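Acyl-coenzyme A oxidase acox-1.1 (Caenorhabditis elegans, PDB 5K3I) catalyses the FAD-dependent desaturation of acyl-CoA by oxygen to a (2E)-enoyl-CoA and hydrogen peroxide, the first step of peroxisomal beta-oxidation. Local coordinates at residues A[112-117]-A[190-195]; A[312-317]-A[333-338]; A[345-350]-A[571-576]. The protein carries 1 engineered substitution. All coordinates share one frame; numbering follows the deposited sequence.

Contact 1 of 3, residues A[112-117]-A[190-195]; sequences PMALHG and PGNLGK. With FAD (flavin-adenine dinucleotide), chain I.
Pro112 holds its carbonyl oxygen over the flat face of the Asn192 amide, 3.0 Å from Asn192 CG. ND2 is met from above as well, at an angle too poor for a hydrogen bond; it donates instead to Asn111 O and to Asp249 OD1, and these two bonds, with the one from Leu115 N to OD1, are consistent with the amide being placed this way round. Met113 follows as the N-cap residue of helix 114-127. Ala114 then opens the helix with its CB 3.7 Å from Asn192 OD1. The same oxygen accepts an almost straight hydrogen bond from Leu115 N (3.1 Å, 178°), with the donor nearly in line with the C=O bond. A buried side chain from a distant loop thus takes up an N-H of the helix's first turn, where the helix dipole would probably favour an acceptor. That loop follows strand 187-188 and makes a type II beta turn from Pro190 to Leu193; Asn192, with phi 66°, occupies its third position. Leu115 reaches across the turn to the flavin. Its CD1 packs 3.6 Å from Gly191 CA, where a side chain on the glycine would point straight at it, and its CD2 lies by FAD O4. Gly191 N donates to that O4 at 3.1 Å, and Pro190 CA sits 3.4 Å from FAD C4, placing the turn against the pyrimidine end of the isoalloxazine.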
# COMPACT_ATOMS: atom_id res chain seq x y z
N PRO A 112 25.09 2.00 -1.20
CA PRO A 112 25.76 3.24 -0.78
C PRO A 112 25.94 4.27 -1.88
O PRO A 112 26.12 5.45 -1.56
CB PRO A 112 27.11 2.73 -0.28
CG PRO A 112 26.80 1.36 0.23
CD PRO A 112 25.88 0.81 -0.81
N MET A 113 25.95 3.87 -3.16
CA MET A 113 26.12 4.81 -4.26
C MET A 113 24.88 4.92 -5.15
O MET A 113 24.99 5.16 -6.35
CB MET A 113 27.34 4.42 -5.09
CG MET A 113 28.61 4.38 -4.26
SD MET A 113 30.10 4.09 -5.23
CE MET A 113 30.21 5.63 -6.14
N ALA A 114 23.69 4.74 -4.57
CA ALA A 114 22.47 4.82 -5.37
C ALA A 114 22.27 6.23 -5.92
O ALA A 114 22.03 6.42 -7.12
CB ALA A 114 21.26 4.39 -4.55
N LEU A 115 22.37 7.24 -5.06
CA LEU A 115 22.18 8.62 -5.49
C LEU A 115 23.42 9.21 -6.16
O LEU A 115 23.33 10.29 -6.75
CB LEU A 115 21.77 9.48 -4.31
CG LEU A 115 20.24 9.52 -4.36
CD1 LEU A 115 19.64 8.48 -3.42
CD2 LEU A 115 19.74 10.92 -4.09
N HIS A 116 24.57 8.55 -6.02
CA HIS A 116 25.74 8.92 -6.81
C HIS A 116 25.39 8.95 -8.30
O HIS A 116 25.73 9.90 -9.02
CB HIS A 116 26.86 7.93 -6.51
CG HIS A 116 28.20 8.29 -7.10
ND1 HIS A 116 29.08 9.15 -6.47
CD2 HIS A 116 28.82 7.87 -8.22
CE1 HIS A 116 30.18 9.26 -7.20
NE2 HIS A 116 30.05 8.49 -8.27
N GLY A 117 24.71 7.91 -8.77
CA GLY A 117 24.26 7.82 -10.15
C GLY A 117 22.97 8.56 -10.48
O GLY A 117 22.87 9.20 -11.52
N PRO A 190 18.22 13.60 1.64
CA PRO A 190 19.15 13.21 0.58
C PRO A 190 19.71 11.81 0.83
O PRO A 190 20.25 11.52 1.90
CB PRO A 190 20.24 14.29 0.67
CG PRO A 190 19.49 15.46 1.10
CD PRO A 190 18.53 14.96 2.11
N GLY A 191 19.57 10.95 -0.17
CA GLY A 191 19.98 9.58 -0.00
C GLY A 191 21.49 9.46 0.03
O GLY A 191 22.21 10.21 -0.62
N ASN A 192 21.98 8.53 0.85
CA ASN A 192 23.39 8.23 1.02
C ASN A 192 24.15 9.39 1.65
O ASN A 192 25.38 9.45 1.56
CB ASN A 192 24.04 7.83 -0.31
CG ASN A 192 23.41 6.59 -0.91
OD1 ASN A 192 23.01 6.57 -2.08
ND2 ASN A 192 23.33 5.52 -0.11
N LEU A 193 23.43 10.32 2.28
CA LEU A 193 24.04 11.49 2.90
C LEU A 193 24.49 11.21 4.32
O LEU A 193 25.45 11.82 4.80
CB LEU A 193 23.05 12.67 2.89
CG LEU A 193 23.50 13.98 3.54
CD1 LEU A 193 24.79 14.47 2.92
CD2 LEU A 193 22.43 15.06 3.46
N GLY A 194 23.82 10.28 5.01
CA GLY A 194 24.06 10.12 6.42
C GLY A 194 25.42 9.52 6.73
O GLY A 194 26.11 9.98 7.66
N LYS A 195 25.83 8.50 5.98
CA LYS A 195 27.03 7.76 6.34
C LYS A 195 28.00 7.54 5.18
O LYS A 195 29.20 7.41 5.40
CB LYS A 195 26.64 6.40 6.93
CG LYS A 195 25.82 6.50 8.19
CD LYS A 195 26.64 7.11 9.32
CE LYS A 195 25.76 7.75 10.38
NZ LYS A 195 26.53 8.13 11.60
PA FAD I . 5.20 18.40 2.16
O1A FAD I . 5.03 19.49 1.13
O2A FAD I . 5.81 18.99 3.41
O5B FAD I . 3.72 17.76 2.46
C5B FAD I . 3.04 17.40 1.28
C4B FAD I . 1.54 17.48 1.65
O4B FAD I . 1.17 18.72 1.72
C3B FAD I . 0.85 16.81 0.46
O3B FAD I . -0.22 16.09 0.90
C2B FAD I . 0.44 17.96 -0.46
O2B FAD I . -1.00 17.72 -0.83
C1B FAD I . 0.48 19.03 0.28
N9A FAD I . 1.11 20.20 -0.30
C8A FAD I . 2.35 20.68 -0.08
N7A FAD I . 2.49 21.78 -0.81
C5A FAD I . 1.32 22.00 -1.48
C6A FAD I . 0.88 22.96 -2.36
N6A FAD I . 1.41 24.15 -2.99
N1A FAD I . -0.36 22.90 -2.86
C2A FAD I . -1.20 21.90 -2.50
N3A FAD I . -0.77 20.96 -1.64
C4A FAD I . 0.48 21.01 -1.14
N1 FAD I . 15.10 14.96 -1.10
C2 FAD I . 16.40 15.39 -1.61
O2 FAD I . 16.67 16.57 -1.65
N3 FAD I . 17.34 14.34 -2.07
C4 FAD I . 16.96 12.94 -2.00
O4 FAD I . 17.68 12.10 -2.35
C4X FAD I . 15.61 12.52 -1.47
N5 FAD I . 15.21 11.13 -1.39
C5X FAD I . 13.88 10.77 -0.86
C6 FAD I . 13.52 9.42 -0.80
C7 FAD I . 12.25 9.09 -0.30
C7M FAD I . 12.17 7.55 -0.36
C8 FAD I . 11.35 10.08 0.14
C8M FAD I . 9.98 9.70 0.68
C9 FAD I . 11.72 11.44 0.07
C9A FAD I . 13.00 11.77 -0.44
N10 FAD I . 13.42 13.21 -0.53
C10 FAD I . 14.72 13.55 -1.04
C1' FAD I . 12.52 14.27 -0.10
C2' FAD I . 11.47 14.56 -1.20
O2' FAD I . 12.03 15.29 -2.25
C3' FAD I . 10.38 15.36 -0.51
O3' FAD I . 9.98 14.60 0.57
C4' FAD I . 9.26 15.54 -1.52
O4' FAD I . 9.60 16.57 -2.39
C5' FAD I . 7.95 15.92 -0.82
O5' FAD I . 8.04 17.26 -0.38
P FAD I . 7.75 17.46 1.23
O1P FAD I . 8.54 16.42 2.02
O2P FAD I . 8.13 18.82 1.72
O3P FAD I . 6.15 17.19 1.55

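Contact 2 of 3, residues A[312-317]-A[333-338]; sequences IATRYS and KVLEYQ. With FAD (flavin-adenine dinucleotide), chain M.
Lys333 lays its CB 3.9 Å from Ser317 O, while its extended chain carries the ammonium group off to a salt bridge with Glu19. Val334 comes next and works in two directions. With chi1 at -59°, CG1 is anti to the carbonyl carbon and CG2 falls between the backbone N and C, which lets the two methyls face different partners: CG2 packs 3.6 Å from Ser317 O, and CG1 touches the ribose of FAD at O4B (3.4 Å). Leu335 closes the contact through its backbone, its N donating to Ser317 O at 3.3 Å; the bond is bent and arrives from above the carbonyl plane. Its CB rests 3.7 Å from Ser317 CB, and its CD1 meets Thr314 CG2 at 4.2 Å. The serine hydroxyl donates back to Ala313 O in its own helix and also pairs with Gln340 NE2, a neighbour that itself binds FAD through its OE1. Tyr337, the N-cap residue of helix 338-370, offers one ring face to the adenine, with FAD N1A 3.5 Å above the ring centre, and its OH is held by Gln322 O. The last turns of helix 292-319 are thereby joined to the loop that leads into helix 338-370; Leu344 of that helix packs on Thr314 and Ser317, helix 590-616 presses on Thr314 through Val612 and Leu615, and helix 420-428 meets Ile312.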
# COMPACT_ATOMS: atom_id res chain seq x y z
N ILE A 312 5.85 -12.44 -10.34
CA ILE A 312 5.66 -13.28 -9.16
C ILE A 312 4.20 -13.70 -9.04
O ILE A 312 3.87 -14.90 -9.02
CB ILE A 312 6.13 -12.54 -7.90
CG1 ILE A 312 7.61 -12.20 -7.98
CG2 ILE A 312 5.97 -13.39 -6.68
CD1 ILE A 312 8.01 -11.16 -6.98
N ALA A 313 3.29 -12.73 -9.02
CA ALA A 313 1.87 -13.02 -8.84
C ALA A 313 1.30 -13.92 -9.93
O ALA A 313 0.40 -14.73 -9.65
CB ALA A 313 1.10 -11.71 -8.81
N THR A 314 1.77 -13.80 -11.17
CA THR A 314 1.20 -14.60 -12.24
C THR A 314 1.82 -15.99 -12.30
O THR A 314 1.11 -16.99 -12.47
CB THR A 314 1.37 -13.89 -13.58
OG1 THR A 314 0.85 -12.55 -13.46
CG2 THR A 314 0.62 -14.61 -14.67
N ARG A 315 3.15 -16.08 -12.19
CA ARG A 315 3.81 -17.37 -12.00
C ARG A 315 3.21 -18.18 -10.85
O ARG A 315 2.81 -19.33 -11.03
CB ARG A 315 5.32 -17.20 -11.79
CG ARG A 315 6.05 -16.82 -13.04
CD ARG A 315 7.52 -16.64 -12.80
NE ARG A 315 8.21 -16.29 -14.04
CZ ARG A 315 9.48 -15.90 -14.10
NH1 ARG A 315 10.20 -15.80 -12.99
NH2 ARG A 315 10.02 -15.59 -15.28
N TYR A 316 3.12 -17.58 -9.66
CA TYR A 316 2.48 -18.27 -8.53
C TYR A 316 1.04 -18.65 -8.83
O TYR A 316 0.55 -19.66 -8.31
CB TYR A 316 2.55 -17.41 -7.27
CG TYR A 316 1.89 -18.05 -6.06
CD1 TYR A 316 2.53 -19.04 -5.33
CD2 TYR A 316 0.63 -17.66 -5.66
CE1 TYR A 316 1.92 -19.63 -4.22
CE2 TYR A 316 0.02 -18.23 -4.56
CZ TYR A 316 0.66 -19.22 -3.85
OH TYR A 316 0.06 -19.80 -2.76
N SER A 317 0.34 -17.85 -9.63
CA SER A 317 -1.06 -18.17 -9.92
C SER A 317 -1.17 -19.42 -10.79
O SER A 317 -2.19 -20.11 -10.75
CB SER A 317 -1.75 -16.98 -10.58
OG SER A 317 -1.83 -15.87 -9.69
N LYS A 333 -6.11 -24.21 -11.11
CA LYS A 333 -5.19 -23.08 -10.97
C LYS A 333 -5.99 -21.85 -10.59
O LYS A 333 -7.05 -21.60 -11.16
CB LYS A 333 -4.46 -22.84 -12.29
CG LYS A 333 -3.47 -23.90 -12.69
CD LYS A 333 -2.90 -23.61 -14.07
CE LYS A 333 -2.11 -24.81 -14.59
NZ LYS A 333 -1.55 -24.58 -15.95
N VAL A 334 -5.52 -21.09 -9.60
CA VAL A 334 -6.23 -19.85 -9.30
C VAL A 334 -6.19 -18.90 -10.50
O VAL A 334 -7.05 -18.02 -10.62
CB VAL A 334 -5.70 -19.17 -8.02
CG1 VAL A 334 -5.85 -20.11 -6.84
CG2 VAL A 334 -4.27 -18.72 -8.21
N LEU A 335 -5.22 -19.09 -11.39
CA LEU A 335 -5.10 -18.25 -12.57
C LEU A 335 -6.24 -18.52 -13.56
O LEU A 335 -6.20 -18.08 -14.70
CB LEU A 335 -3.75 -18.48 -13.26
CG LEU A 335 -3.52 -17.73 -14.57
CD1 LEU A 335 -3.26 -16.25 -14.31
CD2 LEU A 335 -2.37 -18.35 -15.35
N GLU A 336 -7.26 -19.24 -13.10
CA GLU A 336 -8.40 -19.57 -13.94
C GLU A 336 -9.62 -18.71 -13.62
O GLU A 336 -10.45 -18.45 -14.49
CB GLU A 336 -8.75 -21.05 -13.81
CG GLU A 336 -8.85 -21.79 -15.14
CD GLU A 336 -7.71 -22.76 -15.35
OE1 GLU A 336 -7.37 -23.03 -16.53
OE2 GLU A 336 -7.14 -23.24 -14.35
N TYR A 337 -9.73 -18.29 -12.36
CA TYR A 337 -10.86 -17.47 -11.93
C TYR A 337 -10.82 -16.09 -12.56
O TYR A 337 -9.76 -15.46 -12.62
CB TYR A 337 -10.87 -17.34 -10.41
CG TYR A 337 -10.96 -18.65 -9.67
CD1 TYR A 337 -12.10 -19.44 -9.75
CD2 TYR A 337 -9.91 -19.11 -8.88
CE1 TYR A 337 -12.19 -20.64 -9.07
CE2 TYR A 337 -9.99 -20.30 -8.20
CZ TYR A 337 -11.14 -21.07 -8.30
OH TYR A 337 -11.22 -22.26 -7.62
N GLN A 338 -11.97 -15.61 -13.03
CA GLN A 338 -12.04 -14.28 -13.64
C GLN A 338 -11.62 -13.18 -12.66
O GLN A 338 -11.06 -12.17 -13.09
CB GLN A 338 -13.45 -14.03 -14.15
CG GLN A 338 -13.58 -12.95 -15.19
CD GLN A 338 -15.02 -12.55 -15.38
OE1 GLN A 338 -15.68 -12.17 -14.42
NE2 GLN A 338 -15.51 -12.60 -16.62
PA FAD M . -5.51 -18.26 -1.85
O1A FAD M . -6.69 -19.14 -2.14
O2A FAD M . -4.28 -19.12 -2.04
O5B FAD M . -5.50 -16.95 -2.85
C5B FAD M . -4.64 -16.85 -3.95
C4B FAD M . -5.53 -16.18 -5.04
O4B FAD M . -6.43 -17.04 -5.45
C3B FAD M . -6.35 -15.05 -4.36
O3B FAD M . -6.35 -13.96 -5.17
C2B FAD M . -7.80 -15.56 -4.24
O2B FAD M . -8.80 -14.44 -4.35
C1B FAD M . -7.89 -16.36 -5.27
N9A FAD M . -8.89 -17.36 -5.04
C8A FAD M . -8.81 -18.39 -4.18
N7A FAD M . -9.95 -19.07 -4.24
C5A FAD M . -10.76 -18.45 -5.15
C6A FAD M . -12.04 -18.73 -5.60
N6A FAD M . -13.05 -19.72 -5.35
N1A FAD M . -12.61 -17.95 -6.51
C2A FAD M . -11.92 -16.88 -6.99
N3A FAD M . -10.67 -16.60 -6.56
C4A FAD M . -10.09 -17.39 -5.64
N1 FAD M . -4.61 -19.17 9.29
C2 FAD M . -5.03 -19.75 10.59
O2 FAD M . -5.53 -20.85 10.59
N3 FAD M . -4.81 -19.02 11.86
C4 FAD M . -4.20 -17.72 11.77
O4 FAD M . -3.99 -17.06 12.70
C4X FAD M . -3.80 -17.14 10.46
N5 FAD M . -3.20 -15.85 10.50
C5X FAD M . -2.78 -15.23 9.24
C6 FAD M . -2.20 -13.96 9.32
C7 FAD M . -1.78 -13.33 8.16
C7M FAD M . -1.20 -11.98 8.63
C8 FAD M . -1.94 -13.95 6.91
C8M FAD M . -1.49 -13.27 5.63
C9 FAD M . -2.52 -15.22 6.84
C9A FAD M . -2.95 -15.87 8.01
N10 FAD M . -3.57 -17.24 7.97
C10 FAD M . -4.00 -17.85 9.22
C1' FAD M . -3.76 -17.90 6.68
C2' FAD M . -5.03 -17.28 6.07
O2' FAD M . -6.15 -17.79 6.75
C3' FAD M . -5.12 -17.53 4.57
O3' FAD M . -3.96 -17.01 4.01
C4' FAD M . -6.35 -16.74 4.10
O4' FAD M . -7.48 -17.34 4.63
C5' FAD M . -6.44 -16.77 2.57
O5' FAD M . -6.47 -18.13 2.17
P FAD M . -5.31 -18.56 1.05
O1P FAD M . -3.95 -18.22 1.58
O2P FAD M . -5.30 -20.03 0.72
O3P FAD M . -5.58 -17.66 -0.31

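Contact 3 of 3, residues A[345-350]-A[571-576]; sequences FPFIAR and VNYELL. With ATP (adenosine-5'-triphosphate), chain N.
A proline inside a helix makes the main apolar contact here: Pro346 sets its CB over the face of Tyr573, 3.7 Å from the ring centroid and only 9° off the normal, a clear CH-pi contact. Its CG adds to this, 3.6 Å from Tyr573 CD1. As a proline has no N-H to give the preceding turn, helix 338-370 is kinked at this point. Tyr573 CG stands anti to the backbone N (chi1 -174°), which carries the ring out of its own helix, past Pro346, to the ATP site, where its OH comes 3.2 Å from ATP C5'; the ring of Phe347 lies close by. The axes of segments 345-350 and 571-576 cross at nearly a right angle (-103°) in the all-helical part of the oxidase, joining the C-alpha1 region to the C-terminal one. One turn on from the proline, Arg350 grips the Glu574 carboxylate side-on. Its NE donates to OE2 at 2.9 Å, slightly out of both planes, and its NH2 donates to the syn lone pair of OE1 at 3.2 Å. The bent chain of Glu574 brings the carboxylate up to the guanidinium edge, while Tyr573 CE2 sits over one guanidinium face. Replacing Arg350 by a leucine would probably leave the buried carboxylate leaning on Arg540, its second partner at OE1, and freer to turn. A water donates to Pro346 O and, weakly, at 3.4 Å, to Glu574 OE2.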
# COMPACT_ATOMS: atom_id res chain seq x y z
N PHE A 345 -4.11 -9.04 -14.94
CA PHE A 345 -3.81 -8.73 -16.34
C PHE A 345 -3.90 -7.25 -16.68
O PHE A 345 -3.08 -6.79 -17.50
CB PHE A 345 -4.76 -9.52 -17.26
CG PHE A 345 -4.61 -11.01 -17.16
CD1 PHE A 345 -3.60 -11.59 -16.39
CD2 PHE A 345 -5.46 -11.85 -17.87
CE1 PHE A 345 -3.46 -12.96 -16.31
CE2 PHE A 345 -5.32 -13.22 -17.80
CZ PHE A 345 -4.32 -13.78 -17.02
N PRO A 346 -4.84 -6.46 -16.13
CA PRO A 346 -4.84 -5.03 -16.46
C PRO A 346 -3.55 -4.36 -16.05
O PRO A 346 -3.15 -3.37 -16.68
CB PRO A 346 -6.04 -4.49 -15.67
CG PRO A 346 -6.94 -5.67 -15.55
CD PRO A 346 -6.02 -6.82 -15.32
N PHE A 347 -2.90 -4.86 -15.00
CA PHE A 347 -1.63 -4.28 -14.58
C PHE A 347 -0.48 -4.72 -15.47
O PHE A 347 0.52 -4.00 -15.57
CB PHE A 347 -1.37 -4.62 -13.12
CG PHE A 347 -2.47 -4.16 -12.21
CD1 PHE A 347 -2.69 -2.80 -12.01
CD2 PHE A 347 -3.29 -5.07 -11.56
CE1 PHE A 347 -3.70 -2.37 -11.18
CE2 PHE A 347 -4.30 -4.64 -10.74
CZ PHE A 347 -4.51 -3.30 -10.54
N ILE A 348 -0.57 -5.89 -16.10
CA ILE A 348 0.42 -6.24 -17.11
C ILE A 348 0.34 -5.24 -18.25
O ILE A 348 1.36 -4.73 -18.73
CB ILE A 348 0.23 -7.68 -17.61
CG1 ILE A 348 0.37 -8.71 -16.50
CG2 ILE A 348 1.27 -8.00 -18.68
CD1 ILE A 348 0.08 -10.12 -16.97
N ALA A 349 -0.88 -4.94 -18.68
CA ALA A 349 -1.09 -3.88 -19.66
C ALA A 349 -0.49 -2.57 -19.19
O ALA A 349 0.19 -1.88 -19.96
CB ALA A 349 -2.58 -3.72 -19.96
N ARG A 350 -0.70 -2.22 -17.92
CA ARG A 350 -0.15 -0.97 -17.39
C ARG A 350 1.37 -0.97 -17.40
O ARG A 350 1.98 0.07 -17.69
CB ARG A 350 -0.66 -0.71 -15.97
CG ARG A 350 -2.06 -0.13 -15.94
CD ARG A 350 -2.62 0.01 -14.53
NE ARG A 350 -3.85 0.81 -14.53
CZ ARG A 350 -4.45 1.26 -13.43
NH1 ARG A 350 -3.96 0.96 -12.24
NH2 ARG A 350 -5.56 1.99 -13.53
N VAL A 571 -7.44 -0.19 -22.88
CA VAL A 571 -8.40 0.88 -23.14
C VAL A 571 -9.77 0.56 -22.54
O VAL A 571 -10.49 1.47 -22.12
CB VAL A 571 -8.50 1.19 -24.65
CG1 VAL A 571 -7.16 1.69 -25.18
CG2 VAL A 571 -8.97 -0.02 -25.41
N ASN A 572 -10.15 -0.72 -22.45
CA ASN A 572 -11.45 -1.02 -21.86
C ASN A 572 -11.43 -0.95 -20.34
O ASN A 572 -12.39 -0.46 -19.73
CB ASN A 572 -11.96 -2.39 -22.32
CG ASN A 572 -12.39 -2.40 -23.78
OD1 ASN A 572 -13.49 -1.95 -24.11
ND2 ASN A 572 -11.56 -2.94 -24.65
N TYR A 573 -10.36 -1.42 -19.70
CA TYR A 573 -10.24 -1.31 -18.25
C TYR A 573 -10.20 0.15 -17.81
O TYR A 573 -10.91 0.56 -16.89
CB TYR A 573 -9.00 -2.05 -17.76
CG TYR A 573 -8.88 -2.12 -16.24
CD1 TYR A 573 -9.53 -3.10 -15.51
CD2 TYR A 573 -8.12 -1.19 -15.54
CE1 TYR A 573 -9.42 -3.16 -14.13
CE2 TYR A 573 -8.01 -1.25 -14.16
CZ TYR A 573 -8.66 -2.24 -13.46
OH TYR A 573 -8.56 -2.30 -12.09
N GLU A 574 -9.36 0.95 -18.47
CA GLU A 574 -9.18 2.34 -18.07
C GLU A 574 -10.46 3.14 -18.33
O GLU A 574 -10.92 3.88 -17.45
CB GLU A 574 -7.99 2.95 -18.80
CG GLU A 574 -6.69 2.16 -18.63
CD GLU A 574 -6.22 2.05 -17.19
OE1 GLU A 574 -6.43 3.02 -16.43
OE2 GLU A 574 -5.63 1.01 -16.83
N LEU A 575 -11.01 3.04 -19.54
CA LEU A 575 -12.26 3.74 -19.85
C LEU A 575 -13.37 3.39 -18.87
O LEU A 575 -14.12 4.27 -18.43
CB LEU A 575 -12.72 3.42 -21.28
CG LEU A 575 -14.02 4.09 -21.71
CD1 LEU A 575 -14.02 5.57 -21.36
CD2 LEU A 575 -14.24 3.88 -23.19
N LEU A 576 -13.49 2.12 -18.49
CA LEU A 576 -14.49 1.75 -17.50
C LEU A 576 -14.20 2.46 -16.17
O LEU A 576 -15.11 2.98 -15.53
CB LEU A 576 -14.52 0.24 -17.31
CG LEU A 576 -15.49 -0.27 -16.24
CD1 LEU A 576 -16.91 0.22 -16.49
CD2 LEU A 576 -15.45 -1.80 -16.12
PG ATP N . -16.17 -0.37 -9.14
O1G ATP N . -17.49 -1.09 -9.25
O2G ATP N . -16.26 1.00 -8.50
O3G ATP N . -15.33 -0.42 -10.39
PB ATP N . -13.76 -1.03 -7.86
O1B ATP N . -13.26 -0.10 -8.94
O2B ATP N . -13.51 -0.70 -6.41
O3B ATP N . -15.34 -1.24 -8.07
PA ATP N . -13.17 -3.13 -9.63
O1A ATP N . -13.35 -2.02 -10.62
O2A ATP N . -14.10 -4.32 -9.64
O3A ATP N . -13.17 -2.50 -8.15
O5' ATP N . -11.66 -3.68 -9.76
C5' ATP N . -10.55 -2.80 -9.60
C4' ATP N . -9.45 -3.46 -8.77
O4' ATP N . -9.67 -3.22 -7.38
C3' ATP N . -9.41 -4.97 -8.97
O3' ATP N . -8.18 -5.35 -9.59
C2' ATP N . -9.51 -5.58 -7.59
O2' ATP N . -8.42 -6.48 -7.37
C1' ATP N . -9.43 -4.41 -6.62
N9 ATP N . -10.45 -4.57 -5.56
C8 ATP N . -11.77 -4.31 -5.67
N7 ATP N . -12.42 -4.56 -4.51
C5 ATP N . -11.51 -5.00 -3.62
C6 ATP N . -11.52 -5.44 -2.21
N6 ATP N . -12.67 -5.47 -1.49
N1 ATP N . -10.35 -5.81 -1.65
C2 ATP N . -9.20 -5.79 -2.35
N3 ATP N . -9.11 -5.40 -3.64
C4 ATP N . -10.21 -5.00 -4.31
O HOH W 1 -4.55 -1.92 -18.13

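From the N terminus the three contacts close in series, none nesting in or crossing another. Contact 1 closes a loop of helices and strands, tying the start of helix 114-127 to the turn after strand 187-188. Contact 2 spans only the connection between helices 292-319 and 338-370. Contact 3 starts further along that second helix and closes a long, mostly helical excursion to helix 557-577. Contacts 2 and 3 touch, Leu335 CD1 lying 3.8 Å from Phe345 CZ, whereas contacts 1 and 3 lie on opposite sides of the chain's centre. Contact 1 meets the flavin of one FAD and contact 2 the adenosine end of another, both cofactors being shared between the subunits.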